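PDB 3PNN: conserved domain protein from Porphyromonas gingivalis, which probably acts as a glycosyltransferase, forming glycosidic linkages, with a Rossmann-like alpha/beta core suited to nucleotide-sugar binding. Local coordinates for residues A[11-16]-A[52-57]; A[37-42]-A[125-130]; A[147-152]-A[222-227]; A[177-182]-A[262-267]. All coordinates share one frame; numbering follows the deposited sequence.

Overall arrangement
Following the chain from the N terminus, strand 7-11 runs into the loop 11-16, and contact 1 closes when strand 50-55 returns beside it. Helix 35-46, holding residues 37-42, lies within that span. Contact 2 ties it forward to residues 125-130, so contacts 1 and 2 cross. Both belong to the alpha/beta core. The second half begins with strand 148-155. Contact 3 joins its start to helix 223-239, and contact 4 joins 177-182 to strand 263-268. These two also cross. They touch through strands 148-155 and 263-268, with centres about 11 Å apart. Contacts 1 and 4 lie on opposite sides of the chain's centre.

Contact 1: A[11-16]-A[52-57]; sequences LAAGMG and VFVIRH
Phe53 opens the contact from strand 50-55, with the edge of its ring turned to Ala12 CB. Its ring also packs edge-to-face on Phe63. Val54 carries the strand pairing. It bridges Leu11 in parallel, and the two side chains lie side by side on the same face. Val54 CG1 occupies the crowded position between backbone N and carbonyl carbon (chi1 54°), 3.9 Å from Leu11 CD2. Val54 O accepts a weak bond from Ala12 N at 3.0 Å, bent to 129°. Ala13 N is just as near this oxygen but poorly angled, because the chain has begun a type I turn from Ala12 to Met15. The nearest pair of CA atoms is Ala13 CA and Ile55 CA, 3.9 Å apart. Ile55 CG2 touches Ala12 CB, while the rest of the chain leads to Phe63 and Phe81. Arg56 extends from CG to NE and lays its guanidinium over the turn. Ala13 O sits above the centre of that flat group, 3.0 Å from Arg56 CZ. This is contact through a face, not a hydrogen bond. Arg56 NH2 bonds instead to Gln82 and to a glycerol, probably from the crystallisation liquor. The carbonyl probably eases the positive charge, leaving the N-H groups to bond elsewhere. Placed beside a glycine-rich turn after the first strand, Arg56 is consistent with a polar ligand pocket.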
loop_
_atom_site.group_PDB
_atom_site.type_symbol
_atom_site.label_atom_id
_atom_site.label_comp_id
_atom_site.label_asym_id
_atom_site.label_seq_id
_atom_site.Cartn_x
_atom_site.Cartn_y
_atom_site.Cartn_z
ATOM N N LEU A 11 -0.153 3.101 -5.135
ATOM C CA LEU A 11 -0.966 4.179 -4.561
ATOM C C LEU A 11 -0.165 5.481 -4.466
ATOM O O LEU A 11 0.525 5.728 -3.478
ATOM C CB LEU A 11 -1.484 3.782 -3.175
ATOM C CG LEU A 11 -2.338 2.516 -3.147
ATOM C CD1 LEU A 11 -2.795 2.243 -1.718
ATOM C CD2 LEU A 11 -3.542 2.664 -4.081
ATOM N N ALA A 12 -0.276 6.315 -5.493
ATOM C CA ALA A 12 0.550 7.515 -5.598
ATOM C C ALA A 12 -0.262 8.811 -5.518
ATOM O O ALA A 12 0.229 9.896 -5.835
ATOM C CB ALA A 12 1.372 7.467 -6.887
ATOM N N ALA A 13 -1.504 8.707 -5.068
ATOM C CA ALA A 13 -2.417 9.833 -5.151
ATOM C C ALA A 13 -2.065 10.909 -4.124
ATOM O O ALA A 13 -2.482 12.055 -4.254
ATOM C CB ALA A 13 -3.848 9.356 -4.980
ATOM N N GLY A 14 -1.279 10.528 -3.119
ATOM C CA GLY A 14 -0.884 11.445 -2.061
ATOM C C GLY A 14 0.412 12.201 -2.323
ATOM O O GLY A 14 0.887 12.931 -1.446
HETATM N N MSE A 15 0.980 12.042 -3.520
HETATM C CA MSE A 15 2.293 12.627 -3.844
HETATM C C MSE A 15 2.303 14.094 -4.224
HETATM O O MSE A 15 3.378 14.666 -4.441
HETATM C CB MSE A 15 2.956 11.885 -4.996
HETATM C CG MSE A 15 2.705 10.430 -5.014
HETATM SE SE MSE A 15 4.380 9.575 -5.265
HETATM C CE MSE A 15 4.994 10.009 -3.431
ATOM N N GLY A 16 1.129 14.699 -4.354
ATOM C CA GLY A 16 1.068 16.093 -4.737
ATOM C C GLY A 16 1.106 17.004 -3.524
ATOM O O GLY A 16 0.795 16.584 -2.408
ATOM N N VAL A 52 0.670 0.345 -12.837
ATOM C CA VAL A 52 -0.397 1.333 -12.864
ATOM C C VAL A 52 -0.225 2.251 -11.650
ATOM O O VAL A 52 -0.067 1.765 -10.520
ATOM C CB VAL A 52 -1.795 0.661 -12.829
ATOM C CG1 VAL A 52 -2.906 1.717 -12.707
ATOM C CG2 VAL A 52 -1.997 -0.206 -14.074
ATOM N N PHE A 53 -0.230 3.566 -11.885
ATOM C CA PHE A 53 -0.171 4.544 -10.801
ATOM C C PHE A 53 -1.507 5.242 -10.696
ATOM O O PHE A 53 -2.015 5.749 -11.697
ATOM C CB PHE A 53 0.897 5.618 -11.079
ATOM C CG PHE A 53 2.299 5.063 -11.169
ATOM C CD1 PHE A 53 3.074 4.924 -10.020
ATOM C CD2 PHE A 53 2.826 4.671 -12.394
ATOM C CE1 PHE A 53 4.377 4.410 -10.093
ATOM C CE2 PHE A 53 4.127 4.146 -12.482
ATOM C CZ PHE A 53 4.899 4.019 -11.330
ATOM N N VAL A 54 -2.078 5.290 -9.496
ATOM C CA VAL A 54 -3.185 6.224 -9.287
ATOM C C VAL A 54 -2.606 7.536 -8.748
ATOM O O VAL A 54 -1.904 7.544 -7.736
ATOM C CB VAL A 54 -4.282 5.667 -8.351
ATOM C CG1 VAL A 54 -3.693 5.204 -7.021
ATOM C CG2 VAL A 54 -5.396 6.711 -8.159
ATOM N N ILE A 55 -2.874 8.628 -9.455
ATOM C CA ILE A 55 -2.415 9.953 -9.056
ATOM C C ILE A 55 -3.610 10.906 -9.116
ATOM O O ILE A 55 -4.754 10.455 -9.211
ATOM C CB ILE A 55 -1.286 10.470 -9.981
ATOM C CG1 ILE A 55 -1.777 10.612 -11.425
ATOM C CG2 ILE A 55 -0.050 9.552 -9.923
ATOM C CD1 ILE A 55 -0.842 11.510 -12.278
ATOM N N ARG A 56 -3.360 12.216 -9.050
ATOM C CA ARG A 56 -4.427 13.189 -9.284
ATOM C C ARG A 56 -4.026 14.138 -10.407
ATOM O O ARG A 56 -2.843 14.322 -10.666
ATOM C CB ARG A 56 -4.775 13.941 -7.993
ATOM C CG ARG A 56 -5.026 12.977 -6.837
ATOM C CD ARG A 56 -5.593 13.639 -5.573
ATOM N NE ARG A 56 -5.722 12.622 -4.527
ATOM C CZ ARG A 56 -5.279 12.755 -3.277
ATOM N NH1 ARG A 56 -4.714 13.898 -2.877
ATOM N NH2 ARG A 56 -5.426 11.750 -2.419
ATOM N N HIS A 57 -5.009 14.728 -11.081
ATOM C CA HIS A 57 -4.716 15.614 -12.201
ATOM C C HIS A 57 -3.875 16.818 -11.772
ATOM O O HIS A 57 -3.084 17.329 -12.558
ATOM C CB HIS A 57 -6.008 16.104 -12.863
ATOM C CG HIS A 57 -6.713 15.051 -13.659
ATOM N ND1 HIS A 57 -6.208 14.551 -14.841
ATOM C CD2 HIS A 57 -7.886 14.410 -13.448
ATOM C CE1 HIS A 57 -7.038 13.640 -15.320
ATOM N NE2 HIS A 57 -8.065 13.536 -14.495
#

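Contact 2: A[37-42]-A[125-130]; sequences DYSVYD and DFYGRN
Residues 37-42 are a full helical run, and residues 125-130 pass beside it as a loop that becomes helix 129-140. The backbones converge along the chain: Ser39 and Phe126 have CA atoms 6.7 Å apart, Asp42 and Arg129 5.5 Å. Gly128, with positive phi (90°), is the N-cap residue of the second helix. No direct hydrogen bond joins the segments; water does it. Ser39 OG donates a hydrogen bond to one water, which in turn donates one to Asp125 O. Ser39 OG also accepts from a second water at 2.6 Å, and that water takes Tyr127 N-H. A third water donates to Asp42 OD2 and weakly accepts from Gly128 N. It also lies over one face of the Phe126 ring, 3.3 Å above the plane and toward the rim. Phe126 CG is anti to its backbone N (chi1 -178°), which brings ring atom CE1 edge-on to Tyr38 CB at 3.7 Å. Leu289 covers both side chains. Asp42 lies against the start of helix 129-140, with OD2 3.5 Å from Arg129 N. The helix end would probably stabilise its negative charge. The carboxylate of Asp42 is held firmly by Tyr298 and Arg45. Asp125 CB is directed away from the helix; its carboxylate bonds to Trp273, Asn122 and a glycerol. This water-lined seam follows strand 118-122, on the C-terminal side of the core, where Rossmann-like folds commonly bind ligands.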
loop_
_atom_site.group_PDB
_atom_site.type_symbol
_atom_site.label_atom_id
_atom_site.label_comp_id
_atom_site.label_asym_id
_atom_site.label_seq_id
_atom_site.Cartn_x
_atom_site.Cartn_y
_atom_site.Cartn_z
ATOM N N ASP A 37 11.446 4.075 -6.668
ATOM C CA ASP A 37 12.371 3.456 -7.619
ATOM C C ASP A 37 12.809 2.056 -7.186
ATOM O O ASP A 37 12.882 1.147 -8.016
ATOM C CB ASP A 37 13.631 4.315 -7.813
ATOM C CG ASP A 37 13.362 5.613 -8.585
ATOM O OD1 ASP A 37 12.339 5.705 -9.306
ATOM O OD2 ASP A 37 14.188 6.539 -8.453
ATOM N N TYR A 38 13.148 1.889 -5.907
ATOM C CA TYR A 38 13.493 0.542 -5.404
ATOM C C TYR A 38 12.321 -0.429 -5.580
ATOM O O TYR A 38 12.526 -1.575 -5.979
ATOM C CB TYR A 38 13.971 0.595 -3.943
ATOM C CG TYR A 38 15.333 1.233 -3.873
ATOM C CD1 TYR A 38 16.492 0.459 -3.990
ATOM C CD2 TYR A 38 15.469 2.618 -3.768
ATOM C CE1 TYR A 38 17.751 1.046 -3.976
ATOM C CE2 TYR A 38 16.736 3.217 -3.745
ATOM C CZ TYR A 38 17.863 2.429 -3.857
ATOM O OH TYR A 38 19.121 3.013 -3.854
ATOM N N SER A 39 11.100 0.035 -5.328
ATOM C CA SER A 39 9.922 -0.837 -5.508
ATOM C C SER A 39 9.765 -1.273 -6.953
ATOM O O SER A 39 9.523 -2.450 -7.229
ATOM C CB SER A 39 8.642 -0.135 -5.057
ATOM O OG SER A 39 8.631 -0.003 -3.647
ATOM N N VAL A 40 9.884 -0.320 -7.875
ATOM C CA VAL A 40 9.725 -0.631 -9.288
ATOM C C VAL A 40 10.831 -1.566 -9.759
ATOM O O VAL A 40 10.569 -2.537 -10.464
ATOM C CB VAL A 40 9.654 0.648 -10.164
ATOM C CG1 VAL A 40 9.648 0.280 -11.657
ATOM C CG2 VAL A 40 8.416 1.467 -9.780
ATOM N N TYR A 41 12.067 -1.278 -9.361
ATOM C CA TYR A 41 13.186 -2.158 -9.696
ATOM C C TYR A 41 12.912 -3.597 -9.232
ATOM O O TYR A 41 13.104 -4.562 -9.987
ATOM C CB TYR A 41 14.477 -1.614 -9.063
ATOM C CG TYR A 41 15.743 -2.296 -9.535
ATOM C CD1 TYR A 41 16.418 -1.847 -10.677
ATOM C CD2 TYR A 41 16.268 -3.373 -8.844
ATOM C CE1 TYR A 41 17.576 -2.460 -11.107
ATOM C CE2 TYR A 41 17.427 -4.002 -9.276
ATOM C CZ TYR A 41 18.073 -3.541 -10.408
ATOM O OH TYR A 41 19.226 -4.160 -10.832
ATOM N N ASP A 42 12.487 -3.753 -7.983
ATOM C CA ASP A 42 12.249 -5.104 -7.465
ATOM C C ASP A 42 11.019 -5.745 -8.108
ATOM O O ASP A 42 10.992 -6.955 -8.328
ATOM C CB ASP A 42 12.132 -5.103 -5.934
ATOM C CG ASP A 42 13.499 -5.021 -5.250
ATOM O OD1 ASP A 42 14.499 -5.449 -5.865
ATOM O OD2 ASP A 42 13.565 -4.547 -4.100
ATOM N N ASP A 125 7.036 3.524 0.709
ATOM C CA ASP A 125 7.536 2.522 1.659
ATOM C C ASP A 125 8.470 1.550 0.951
ATOM O O ASP A 125 8.240 1.193 -0.208
ATOM C CB ASP A 125 6.387 1.734 2.307
ATOM C CG ASP A 125 5.627 2.554 3.334
ATOM O OD1 ASP A 125 6.108 2.691 4.473
ATOM O OD2 ASP A 125 4.567 3.090 2.990
ATOM N N PHE A 126 9.512 1.118 1.659
ATOM C CA PHE A 126 10.442 0.124 1.140
ATOM C C PHE A 126 10.044 -1.261 1.642
ATOM O O PHE A 126 10.085 -1.541 2.849
ATOM C CB PHE A 126 11.892 0.473 1.533
ATOM C CG PHE A 126 12.923 -0.489 0.997
ATOM C CD1 PHE A 126 13.627 -0.203 -0.179
ATOM C CD2 PHE A 126 13.214 -1.667 1.676
ATOM C CE1 PHE A 126 14.594 -1.082 -0.671
ATOM C CE2 PHE A 126 14.180 -2.558 1.191
ATOM C CZ PHE A 126 14.870 -2.267 0.015
ATOM N N TYR A 127 9.655 -2.129 0.711
ATOM C CA TYR A 127 9.110 -3.440 1.066
ATOM C C TYR A 127 10.153 -4.569 1.053
ATOM O O TYR A 127 9.995 -5.577 1.743
ATOM C CB TYR A 127 7.956 -3.770 0.130
ATOM C CG TYR A 127 6.758 -2.879 0.358
ATOM C CD1 TYR A 127 5.852 -3.159 1.380
ATOM C CD2 TYR A 127 6.542 -1.744 -0.428
ATOM C CE1 TYR A 127 4.751 -2.338 1.611
ATOM C CE2 TYR A 127 5.434 -0.922 -0.206
ATOM C CZ TYR A 127 4.537 -1.238 0.811
ATOM O OH TYR A 127 3.437 -0.439 1.047
ATOM N N GLY A 128 11.208 -4.401 0.260
ATOM C CA GLY A 128 12.259 -5.402 0.146
ATOM C C GLY A 128 11.996 -6.426 -0.949
ATOM O O GLY A 128 10.853 -6.774 -1.236
ATOM N N ARG A 129 13.062 -6.922 -1.560
ATOM C CA ARG A 129 12.931 -7.772 -2.741
ATOM C C ARG A 129 12.062 -9.001 -2.526
ATOM O O ARG A 129 11.236 -9.329 -3.380
ATOM C CB ARG A 129 14.306 -8.206 -3.234
ATOM C CG ARG A 129 14.256 -9.003 -4.515
ATOM C CD ARG A 129 15.684 -9.181 -5.047
ATOM N NE ARG A 129 15.712 -9.951 -6.285
ATOM C CZ ARG A 129 16.832 -10.381 -6.862
ATOM N NH1 ARG A 129 18.004 -10.126 -6.291
ATOM N NH2 ARG A 129 16.775 -11.078 -7.995
ATOM N N ASN A 130 12.246 -9.702 -1.409
ATOM C CA ASN A 130 11.474 -10.925 -1.190
ATOM C C ASN A 130 9.962 -10.702 -1.016
ATOM O O ASN A 130 9.163 -11.618 -1.264
ATOM C CB ASN A 130 12.041 -11.742 -0.027
ATOM C CG ASN A 130 11.453 -13.125 0.032
ATOM O OD1 ASN A 130 11.736 -13.973 -0.822
ATOM N ND2 ASN A 130 10.622 -13.361 1.027
HETATM O O HOH W 1 7.120 2.049 -2.568
HETATM O O HOH W 2 10.022 -1.492 -1.980
HETATM O O HOH W 3 12.341 -2.974 -2.169
#

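Contact 3: A[147-152]-A[222-227]; sequences GEYCMV and PDYFDY
Asp223 OD1 is the tight point of this contact, gripped by two donors at once. Tyr149 OH donates to Asp223 OD1 at 2.6 Å and Gly147 N to the same OD1 at 2.9 Å. Both come from well out of the carboxylate plane. Asp223 CG takes the crowded position between N and carbonyl carbon, and the side chain meets Tyr149 tip to tip. The ring and carboxylate planes are only 18° apart. The other oxygen, OD2, is held by Thr221. Gly147 C lies over the centre of one face of the Tyr149 ring. Tyr224 packs closely too: its edge points at the face of Tyr149 in an offset edge-to-face pair, with planes at 88° and CD1 3.7 Å from Tyr149 CE2. Tyr224 OH bonds to Asn104. On the more open side Tyr227, partly exposed, buries less: its ring edge meets Tyr149 OH in plane, CD2 3.4 Å away. The strand and helix segments cross at 92°, their axes 11.0 Å apart, so long tyrosines span the gap. Phe220 packs against both Tyr149 and Tyr224. Helix 249-259 touches Tyr224 and Tyr227, and strand 263-268 pairs with strand 148-155.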
loop_
_atom_site.group_PDB
_atom_site.type_symbol
_atom_site.label_atom_id
_atom_site.label_comp_id
_atom_site.label_asym_id
_atom_site.label_seq_id
_atom_site.Cartn_x
_atom_site.Cartn_y
_atom_site.Cartn_z
ATOM N N GLY A 147 -12.318 -13.979 -4.944
ATOM C CA GLY A 147 -12.358 -13.949 -3.490
ATOM C C GLY A 147 -11.213 -14.704 -2.828
ATOM O O GLY A 147 -11.288 -15.036 -1.643
ATOM N N GLU A 148 -10.154 -14.981 -3.590
ATOM C CA GLU A 148 -8.921 -15.554 -3.024
ATOM C C GLU A 148 -7.774 -14.554 -3.180
ATOM O O GLU A 148 -7.266 -14.346 -4.281
ATOM C CB GLU A 148 -8.583 -16.902 -3.685
ATOM C CG GLU A 148 -9.761 -17.878 -3.604
ATOM C CD GLU A 148 -9.436 -19.278 -4.105
ATOM O OE1 GLU A 148 -8.323 -19.777 -3.822
ATOM O OE2 GLU A 148 -10.311 -19.878 -4.771
ATOM N N TYR A 149 -7.407 -13.914 -2.074
ATOM C CA TYR A 149 -6.453 -12.801 -2.084
ATOM C C TYR A 149 -5.262 -13.132 -1.192
ATOM O O TYR A 149 -5.178 -14.244 -0.647
ATOM C CB TYR A 149 -7.129 -11.541 -1.541
ATOM C CG TYR A 149 -8.449 -11.174 -2.207
ATOM C CD1 TYR A 149 -8.647 -11.372 -3.565
ATOM C CD2 TYR A 149 -9.483 -10.592 -1.467
ATOM C CE1 TYR A 149 -9.851 -11.007 -4.186
ATOM C CE2 TYR A 149 -10.692 -10.215 -2.079
ATOM C CZ TYR A 149 -10.866 -10.431 -3.436
ATOM O OH TYR A 149 -12.054 -10.086 -4.045
ATOM N N CYS A 150 -4.351 -12.169 -1.031
ATOM C CA CYS A 150 -3.202 -12.351 -0.149
ATOM C C CYS A 150 -2.680 -11.014 0.381
ATOM O O CYS A 150 -3.079 -9.931 -0.071
ATOM C CB CYS A 150 -2.083 -13.115 -0.866
ATOM S SG CYS A 150 -1.355 -12.206 -2.286
HETATM N N MSE A 151 -1.806 -11.083 1.374
HETATM C CA MSE A 151 -1.089 -9.892 1.815
HETATM C C MSE A 151 0.277 -10.330 2.278
HETATM O O MSE A 151 0.451 -11.474 2.684
HETATM C CB MSE A 151 -1.808 -9.132 2.946
HETATM C CG MSE A 151 -2.054 -9.885 4.236
HETATM SE SE MSE A 151 -2.292 -8.654 5.797
HETATM C CE MSE A 151 -0.482 -8.808 6.530
ATOM N N VAL A 152 1.240 -9.420 2.201
ATOM C CA VAL A 152 2.592 -9.748 2.627
ATOM C C VAL A 152 2.710 -9.248 4.054
ATOM O O VAL A 152 2.574 -8.053 4.327
ATOM C CB VAL A 152 3.650 -9.120 1.713
ATOM C CG1 VAL A 152 5.073 -9.385 2.275
ATOM C CG2 VAL A 152 3.533 -9.705 0.296
ATOM N N PRO A 222 -9.477 -9.055 -9.929
ATOM C CA PRO A 222 -10.338 -7.899 -10.255
ATOM C C PRO A 222 -11.735 -7.909 -9.620
ATOM O O PRO A 222 -12.370 -6.842 -9.549
ATOM C CB PRO A 222 -10.407 -7.928 -11.791
ATOM C CG PRO A 222 -9.072 -8.588 -12.192
ATOM C CD PRO A 222 -8.875 -9.662 -11.129
ATOM N N ASP A 223 -12.220 -9.061 -9.157
ATOM C CA ASP A 223 -13.519 -9.074 -8.460
ATOM C C ASP A 223 -13.450 -8.170 -7.228
ATOM O O ASP A 223 -14.465 -7.728 -6.715
ATOM C CB ASP A 223 -13.912 -10.491 -8.037
ATOM C CG ASP A 223 -12.746 -11.260 -7.446
ATOM O OD1 ASP A 223 -12.695 -11.422 -6.200
ATOM O OD2 ASP A 223 -11.874 -11.691 -8.230
ATOM N N TYR A 224 -12.242 -7.917 -6.748
ATOM C CA TYR A 224 -12.069 -7.024 -5.609
ATOM C C TYR A 224 -12.630 -5.633 -5.907
ATOM O O TYR A 224 -13.172 -4.972 -5.025
ATOM C CB TYR A 224 -10.587 -6.925 -5.182
ATOM C CG TYR A 224 -10.423 -6.081 -3.921
ATOM C CD1 TYR A 224 -10.837 -6.570 -2.686
ATOM C CD2 TYR A 224 -9.874 -4.801 -3.971
ATOM C CE1 TYR A 224 -10.712 -5.811 -1.528
ATOM C CE2 TYR A 224 -9.744 -4.018 -2.800
ATOM C CZ TYR A 224 -10.156 -4.547 -1.592
ATOM O OH TYR A 224 -10.048 -3.820 -0.430
ATOM N N PHE A 225 -12.505 -5.169 -7.147
ATOM C CA PHE A 225 -13.094 -3.869 -7.483
ATOM C C PHE A 225 -14.609 -3.869 -7.286
ATOM O O PHE A 225 -15.193 -2.881 -6.837
ATOM C CB PHE A 225 -12.776 -3.456 -8.923
ATOM C CG PHE A 225 -11.305 -3.311 -9.214
ATOM C CD1 PHE A 225 -10.541 -2.341 -8.572
ATOM C CD2 PHE A 225 -10.696 -4.113 -10.171
ATOM C CE1 PHE A 225 -9.177 -2.198 -8.852
ATOM C CE2 PHE A 225 -9.344 -3.977 -10.463
ATOM C CZ PHE A 225 -8.574 -3.012 -9.799
ATOM N N ASP A 226 -15.253 -4.968 -7.657
ATOM C CA ASP A 226 -16.709 -5.062 -7.550
ATOM C C ASP A 226 -17.168 -5.101 -6.095
ATOM O O ASP A 226 -18.152 -4.443 -5.728
ATOM C CB ASP A 226 -17.231 -6.310 -8.276
ATOM C CG ASP A 226 -17.025 -6.238 -9.780
ATOM O OD1 ASP A 226 -17.065 -5.120 -10.342
ATOM O OD2 ASP A 226 -16.808 -7.298 -10.402
ATOM N N TYR A 227 -16.473 -5.882 -5.271
ATOM C CA TYR A 227 -16.816 -5.924 -3.853
ATOM C C TYR A 227 -16.585 -4.544 -3.236
ATOM O O TYR A 227 -17.379 -4.084 -2.409
ATOM C CB TYR A 227 -15.995 -6.981 -3.110
ATOM C CG TYR A 227 -16.345 -8.409 -3.482
ATOM C CD1 TYR A 227 -17.673 -8.852 -3.486
ATOM C CD2 TYR A 227 -15.351 -9.316 -3.823
ATOM C CE1 TYR A 227 -17.986 -10.170 -3.834
ATOM C CE2 TYR A 227 -15.654 -10.631 -4.165
ATOM C CZ TYR A 227 -16.965 -11.048 -4.170
ATOM O OH TYR A 227 -17.252 -12.361 -4.504
#

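Contact 4: A[177-182]-A[262-267]; sequences HLLTGV and ASVEVL
A single bridge, Leu178 with Glu265, joins these segments, and a water prolongs it. The residues pair in antiparallel order around a non-hydrogen-bonded pair. Two backbone bonds flank it: Val266 N to His177 O and Leu179 N to Val264 O, both 2.9 Å. They are nearly straight, at 178° and 174°, and run almost along the C=O axes. Beyond them, Val264 N does not reach Leu179 O. A water fills the step, donating to Leu179 O at 2.7 Å and accepting from Val264 N. Two CA-H...O contacts support the bridge, Glu265 CA to His177 O and Leu178 CA to Val264 O. Leu179 makes the apolar contact. Leu179 CB lies 3.9 Å from Val264 CB and 4.1 Å from Val266 CG2. With CG anti to the backbone N (chi1 -171°), its branches continue to Val253 and Ile257 of helix 249-259. Leu178 leads away at first, but CD2 swings back, 3.9 Å from Glu265 CA. Glu265 extends past the bridge to a salt bridge with Lys138. His177, at positive phi, turns the chain into the contact. Thr180 and Gly181 then both face Gln172, a classic beta bulge, and the strand leaves to pair with strand 166-173. This is a short antiparallel bridge, one non-hydrogen-bonded pair, against strand 263-268, whose other neighbour is the parallel strand 148-155.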
loop_
_atom_site.group_PDB
_atom_site.type_symbol
_atom_site.label_atom_id
_atom_site.label_comp_id
_atom_site.label_asym_id
_atom_site.label_seq_id
_atom_site.Cartn_x
_atom_site.Cartn_y
_atom_site.Cartn_z
ATOM N N HIS A 177 -2.519 -19.914 8.180
ATOM C CA HIS A 177 -1.938 -18.708 7.597
ATOM C C HIS A 177 -2.982 -17.833 6.895
ATOM O O HIS A 177 -2.657 -17.104 5.965
ATOM C CB HIS A 177 -0.806 -19.067 6.629
ATOM C CG HIS A 177 0.371 -19.706 7.302
ATOM N ND1 HIS A 177 0.273 -20.891 8.001
ATOM C CD2 HIS A 177 1.663 -19.319 7.401
ATOM C CE1 HIS A 177 1.456 -21.210 8.494
ATOM N NE2 HIS A 177 2.317 -20.274 8.144
ATOM N N LEU A 178 -4.229 -17.905 7.351
ATOM C CA LEU A 178 -5.291 -17.081 6.786
ATOM C C LEU A 178 -5.651 -15.940 7.727
ATOM O O LEU A 178 -5.771 -16.134 8.944
ATOM C CB LEU A 178 -6.534 -17.920 6.492
ATOM C CG LEU A 178 -6.368 -18.995 5.417
ATOM C CD1 LEU A 178 -7.634 -19.862 5.378
ATOM C CD2 LEU A 178 -6.084 -18.362 4.050
ATOM N N LEU A 179 -5.812 -14.757 7.144
ATOM C CA LEU A 179 -6.182 -13.548 7.871
ATOM C C LEU A 179 -7.609 -13.689 8.383
ATOM O O LEU A 179 -8.528 -13.981 7.613
ATOM C CB LEU A 179 -6.093 -12.333 6.928
ATOM C CG LEU A 179 -6.247 -10.954 7.564
ATOM C CD1 LEU A 179 -5.144 -10.762 8.592
ATOM C CD2 LEU A 179 -6.237 -9.820 6.502
ATOM N N THR A 180 -7.812 -13.500 9.679
ATOM C CA THR A 180 -9.170 -13.588 10.210
ATOM C C THR A 180 -9.665 -12.212 10.627
ATOM O O THR A 180 -10.857 -12.020 10.856
ATOM C CB THR A 180 -9.273 -14.554 11.409
ATOM O OG1 THR A 180 -8.459 -14.065 12.477
ATOM C CG2 THR A 180 -8.815 -15.947 11.018
ATOM N N GLY A 181 -8.748 -11.254 10.719
ATOM C CA GLY A 181 -9.121 -9.896 11.077
ATOM C C GLY A 181 -7.964 -8.933 10.909
ATOM O O GLY A 181 -6.812 -9.291 11.133
ATOM N N VAL A 182 -8.265 -7.703 10.509
ATOM C CA VAL A 182 -7.256 -6.664 10.470
ATOM C C VAL A 182 -7.883 -5.329 10.874
ATOM O O VAL A 182 -8.959 -4.952 10.391
ATOM C CB VAL A 182 -6.564 -6.593 9.082
ATOM C CG1 VAL A 182 -7.595 -6.417 7.966
ATOM C CG2 VAL A 182 -5.529 -5.489 9.054
ATOM N N ALA A 262 -14.328 -13.574 1.074
ATOM C CA ALA A 262 -12.928 -13.614 0.665
ATOM C C ALA A 262 -12.079 -14.314 1.709
ATOM O O ALA A 262 -12.419 -14.345 2.895
ATOM C CB ALA A 262 -12.395 -12.220 0.415
ATOM N N SER A 263 -10.987 -14.900 1.247
ATOM C CA SER A 263 -9.974 -15.424 2.141
ATOM C C SER A 263 -8.673 -14.768 1.735
ATOM O O SER A 263 -8.459 -14.469 0.558
ATOM C CB SER A 263 -9.872 -16.947 2.025
ATOM O OG SER A 263 -9.547 -17.325 0.703
ATOM N N VAL A 264 -7.813 -14.512 2.712
ATOM C CA VAL A 264 -6.590 -13.775 2.441
ATOM C C VAL A 264 -5.450 -14.582 3.043
ATOM O O VAL A 264 -5.398 -14.760 4.256
ATOM C CB VAL A 264 -6.619 -12.362 3.081
ATOM C CG1 VAL A 264 -5.291 -11.630 2.826
ATOM C CG2 VAL A 264 -7.812 -11.533 2.543
ATOM N N GLU A 265 -4.554 -15.092 2.205
ATOM C CA GLU A 265 -3.388 -15.798 2.737
ATOM C C GLU A 265 -2.322 -14.785 3.126
ATOM O O GLU A 265 -2.001 -13.877 2.351
ATOM C CB GLU A 265 -2.807 -16.803 1.729
ATOM C CG GLU A 265 -1.498 -17.441 2.259
ATOM C CD GLU A 265 -0.847 -18.445 1.300
ATOM O OE1 GLU A 265 -1.331 -18.621 0.164
ATOM O OE2 GLU A 265 0.162 -19.069 1.696
ATOM N N VAL A 266 -1.764 -14.941 4.322
ATOM C CA VAL A 266 -0.706 -14.049 4.786
ATOM C C VAL A 266 0.658 -14.657 4.440
ATOM O O VAL A 266 0.991 -15.753 4.903
ATOM C CB VAL A 266 -0.789 -13.792 6.308
ATOM C CG1 VAL A 266 0.362 -12.868 6.762
ATOM C CG2 VAL A 266 -2.136 -13.181 6.672
ATOM N N LEU A 267 1.432 -13.955 3.618
ATOM C CA LEU A 267 2.713 -14.472 3.140
ATOM C C LEU A 267 3.812 -13.934 4.041
ATOM O O LEU A 267 4.017 -12.731 4.119
ATOM C CB LEU A 267 2.946 -14.039 1.689
ATOM C CG LEU A 267 1.779 -14.346 0.735
ATOM C CD1 LEU A 267 1.958 -13.605 -0.595
ATOM C CD2 LEU A 267 1.658 -15.853 0.487
HETATM O O HOH W 4 -8.891 -15.170 5.197
#